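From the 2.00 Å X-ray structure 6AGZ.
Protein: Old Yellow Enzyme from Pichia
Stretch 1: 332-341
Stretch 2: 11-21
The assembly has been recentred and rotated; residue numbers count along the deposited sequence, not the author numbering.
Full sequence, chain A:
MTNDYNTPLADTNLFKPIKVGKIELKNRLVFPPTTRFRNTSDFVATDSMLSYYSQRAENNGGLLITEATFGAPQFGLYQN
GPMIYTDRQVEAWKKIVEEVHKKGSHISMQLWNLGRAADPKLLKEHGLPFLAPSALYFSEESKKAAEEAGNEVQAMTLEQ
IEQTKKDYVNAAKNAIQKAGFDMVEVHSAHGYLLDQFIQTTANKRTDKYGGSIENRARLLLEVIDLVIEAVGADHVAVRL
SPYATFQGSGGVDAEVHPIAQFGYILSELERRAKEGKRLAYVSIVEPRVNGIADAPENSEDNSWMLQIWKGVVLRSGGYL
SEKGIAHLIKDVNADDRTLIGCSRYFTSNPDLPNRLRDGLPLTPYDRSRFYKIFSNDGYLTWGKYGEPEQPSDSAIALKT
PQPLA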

# COMPACT_ATOMS: atom_id res chain seq x y z
N VAL A 332 -11.58 13.82 11.30
CA VAL A 332 -12.15 13.35 12.56
C VAL A 332 -13.61 12.95 12.38
O VAL A 332 -14.11 12.08 13.10
CB VAL A 332 -11.98 14.41 13.67
CG1 VAL A 332 -13.05 15.49 13.58
CG2 VAL A 332 -12.00 13.74 15.04
N ASN A 333 -14.31 13.56 11.42
CA ASN A 333 -15.69 13.19 11.14
C ASN A 333 -15.81 12.10 10.09
O ASN A 333 -16.92 11.59 9.87
CB ASN A 333 -16.50 14.41 10.70
CG ASN A 333 -16.84 15.33 11.85
OD1 ASN A 333 -16.79 14.94 13.02
ND2 ASN A 333 -17.21 16.57 11.54
N ALA A 334 -14.71 11.72 9.44
CA ALA A 334 -14.78 10.73 8.36
C ALA A 334 -15.28 9.38 8.88
O ALA A 334 -16.03 8.69 8.18
CB ALA A 334 -13.41 10.57 7.70
N ASP A 335 -14.87 9.00 10.08
CA ASP A 335 -15.33 7.76 10.69
C ASP A 335 -15.43 7.96 12.19
O ASP A 335 -15.37 9.09 12.69
CB ASP A 335 -14.41 6.58 10.31
CG ASP A 335 -12.95 6.83 10.66
OD1 ASP A 335 -12.66 7.41 11.73
OD2 ASP A 335 -12.08 6.43 9.87
N ASP A 336 -15.59 6.86 12.92
CA ASP A 336 -15.78 6.89 14.37
C ASP A 336 -14.59 6.32 15.13
O ASP A 336 -14.73 5.92 16.29
CB ASP A 336 -17.06 6.13 14.73
CG ASP A 336 -17.68 6.61 16.02
OD1 ASP A 336 -17.64 7.84 16.28
OD2 ASP A 336 -18.21 5.77 16.78
N ARG A 337 -13.41 6.28 14.50
CA ARG A 337 -12.23 5.68 15.13
C ARG A 337 -10.98 6.54 14.98
O ARG A 337 -9.87 6.03 15.12
CB ARG A 337 -11.98 4.28 14.56
CG ARG A 337 -11.97 4.17 13.03
CD ARG A 337 -10.62 4.55 12.43
NE ARG A 337 -10.54 4.26 11.00
CZ ARG A 337 -9.77 3.32 10.47
NH1 ARG A 337 -9.01 2.56 11.25
NH2 ARG A 337 -9.76 3.12 9.16
N THR A 338 -11.14 7.84 14.71
CA THR A 338 -10.01 8.70 14.39
C THR A 338 -9.76 9.70 15.52
O THR A 338 -10.66 10.44 15.92
CB THR A 338 -10.25 9.45 13.08
OG1 THR A 338 -10.40 8.51 12.01
CG2 THR A 338 -9.09 10.38 12.78
N LEU A 339 -8.53 9.71 16.02
CA LEU A 339 -8.04 10.71 16.95
C LEU A 339 -7.20 11.74 16.20
O LEU A 339 -6.56 11.42 15.20
CB LEU A 339 -7.20 10.07 18.07
CG LEU A 339 -7.82 8.91 18.84
CD1 LEU A 339 -6.81 8.33 19.82
CD2 LEU A 339 -9.08 9.34 19.56
N ILE A 340 -7.21 12.97 16.69
CA ILE A 340 -6.48 14.07 16.08
C ILE A 340 -5.44 14.56 17.07
O ILE A 340 -5.78 14.99 18.18
CB ILE A 340 -7.41 15.22 15.65
CG1 ILE A 340 -8.39 14.73 14.58
CG2 ILE A 340 -6.59 16.39 15.12
CD1 ILE A 340 -7.74 14.38 13.26
N GLY A 341 -4.17 14.51 16.68
CA GLY A 341 -3.07 14.95 17.52
C GLY A 341 -2.58 16.33 17.11
O GLY A 341 -2.41 16.62 15.93
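Stretch 2, residues 11-21: DTNLFKPIKVG

Stretch 2 runs past a bend in stretch 1. T12 to L14 meet V332 and N333, but L14 also meets I340 on the returning strand. I18 meets D336, R337 and L339, and V20 meets L339. The nearest CA atoms are those of N333 and N13, at 5.6 Å. Farther along, the CA atoms of R337 and I18 are 7.7 Å apart, so the gap between backbones is wider there and the side chain of I18 reaches across it. No two touching residues are closer than 318 in sequence. Together the stretches bury 530 Å².

T12 is extended, with psi near 180°. The chain then makes a short 3-10 turn at N13 and L14. The turn is held by K16 N, which donates to N13 O at 3.0 Å, and by a side-chain bond from L14 N to T12 OG1 at 3.2 Å. After the turn the chain is extended through K16 and P17 and becomes a strand at 18-20. G21 follows with positive phi.

N13 is the main bump. Its CB points toward stretch 1, and 78 Å² of the residue is covered, more than for any other residue here. Its amide enters the hollow between the carbonyls of V332 and D335. ND2 of N13 donates to V332 O at 3.1 Å. It also makes a weak bond to D335 O, again at 3.1 Å, with an angle of 121°. One amide group thus links two carbonyls of the bend. The backbone is held as well: N13 N donates to N333 OD1 at 2.9 Å, with a nearly straight angle of 161°. The side chain of N333 leaves its backbone sideways, but its end reaches N13.

V332 fits against the turn. Its CG2 is 4.0 Å from N13 CB and 3.8 Å from L14 N. L14 leaves sideways, yet its end comes back to stretch 1. Its CD1 packs 3.8 Å from I340 CB and 4.4 Å from V332 CG2. The leucine tip therefore touches both a helix residue and a strand residue of stretch 1.

K16 is an exposed, long bump. Its chain is extended, with chi1 to chi3 all t. NZ of K16 reaches D336 OD1 at 2.9 Å and forms a salt bridge.

I18 is the second large bump, with 62 Å² covered. Its side chain is fully extended, chi1 and chi2 both t. CD1 of I18 rests 3.9 Å from D336 O and 4.2 Å from R337 CA, so its tip lies against backbone. L339 CD2 lies 4.0 Å from I18 CG2 and 4.1 Å from I18 CD1, so it meets both ends of the isoleucine. L339 also meets V20, where L339 CD1 and V20 CG2 are 4.5 Å apart. K19, between I18 and V20, is out of reach of stretch 1.

The loop of stretch 1 has its own brace. R337 NE forms a salt bridge with D335 OD2 at 2.9 Å, and R337 CB points away from stretch 2.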

# COMPACT_ATOMS: atom_id res chain seq x y z
N ASP A 11 -18.74 21.04 17.90
CA ASP A 11 -19.76 20.45 17.04
C ASP A 11 -19.35 19.11 16.45
O ASP A 11 -20.21 18.37 15.96
CB ASP A 11 -20.10 21.41 15.90
CG ASP A 11 -21.01 22.52 16.31
OD1 ASP A 11 -22.15 22.51 15.91
OD2 ASP A 11 -20.59 23.41 17.02
N THR A 12 -18.06 18.78 16.49
CA THR A 12 -17.51 17.70 15.68
C THR A 12 -17.20 16.48 16.54
O THR A 12 -17.38 16.47 17.77
CB THR A 12 -16.26 18.17 14.95
OG1 THR A 12 -15.21 18.41 15.89
CG2 THR A 12 -16.55 19.47 14.20
N ASN A 13 -16.72 15.43 15.87
CA ASN A 13 -16.26 14.23 16.57
C ASN A 13 -15.06 14.50 17.46
O ASN A 13 -14.76 13.68 18.34
CB ASN A 13 -15.89 13.14 15.55
CG ASN A 13 -17.09 12.35 15.08
OD1 ASN A 13 -18.23 12.66 15.42
ND2 ASN A 13 -16.83 11.32 14.28
N LEU A 14 -14.37 15.63 17.27
CA LEU A 14 -13.20 15.94 18.08
C LEU A 14 -13.53 15.99 19.56
O LEU A 14 -12.67 15.70 20.40
CB LEU A 14 -12.58 17.26 17.63
CG LEU A 14 -11.23 17.60 18.28
CD1 LEU A 14 -10.17 16.61 17.82
CD2 LEU A 14 -10.81 19.03 17.98
N PHE A 15 -14.77 16.34 19.91
CA PHE A 15 -15.21 16.35 21.30
C PHE A 15 -16.37 15.38 21.52
O PHE A 15 -17.26 15.63 22.32
CB PHE A 15 -15.59 17.76 21.74
CG PHE A 15 -14.40 18.66 21.90
CD1 PHE A 15 -13.64 18.61 23.05
CD2 PHE A 15 -14.02 19.52 20.88
CE1 PHE A 15 -12.53 19.42 23.20
CE2 PHE A 15 -12.92 20.33 21.03
CZ PHE A 15 -12.17 20.28 22.19
N LYS A 16 -16.35 14.27 20.80
CA LYS A 16 -17.23 13.14 21.01
C LYS A 16 -16.47 12.05 21.73
O LYS A 16 -15.36 11.69 21.29
CB LYS A 16 -17.79 12.62 19.69
CG LYS A 16 -18.78 11.48 19.81
CD LYS A 16 -19.31 11.04 18.45
CE LYS A 16 -20.27 9.87 18.57
NZ LYS A 16 -19.59 8.56 18.32
N PRO A 17 -16.99 11.51 22.83
CA PRO A 17 -16.24 10.49 23.58
C PRO A 17 -15.95 9.27 22.73
O PRO A 17 -16.64 8.98 21.75
CB PRO A 17 -17.18 10.15 24.75
CG PRO A 17 -18.09 11.33 24.87
CD PRO A 17 -18.27 11.85 23.48
N ILE A 18 -14.91 8.54 23.11
CA ILE A 18 -14.49 7.37 22.34
C ILE A 18 -13.80 6.39 23.28
O ILE A 18 -13.07 6.79 24.19
CB ILE A 18 -13.58 7.76 21.16
CG1 ILE A 18 -13.24 6.54 20.30
CG2 ILE A 18 -12.31 8.45 21.66
CD1 ILE A 18 -12.31 6.84 19.15
N LYS A 19 -14.03 5.10 23.06
CA LYS A 19 -13.38 4.05 23.84
C LYS A 19 -12.08 3.66 23.16
O LYS A 19 -12.08 3.22 22.00
CB LYS A 19 -14.30 2.84 23.99
CG LYS A 19 -13.64 1.67 24.70
CD LYS A 19 -14.66 0.79 25.39
CE LYS A 19 -14.03 0.04 26.56
NZ LYS A 19 -14.15 -1.43 26.41
N VAL A 20 -10.97 3.83 23.87
CA VAL A 20 -9.65 3.43 23.40
C VAL A 20 -9.04 2.49 24.42
O VAL A 20 -9.05 2.79 25.62
CB VAL A 20 -8.74 4.65 23.16
CG1 VAL A 20 -7.40 4.21 22.58
CG2 VAL A 20 -9.42 5.64 22.22
N GLY A 21 -8.53 1.36 23.96
CA GLY A 21 -8.07 0.34 24.89
C GLY A 21 -9.23 -0.10 25.76
O GLY A 21 -10.29 -0.49 25.26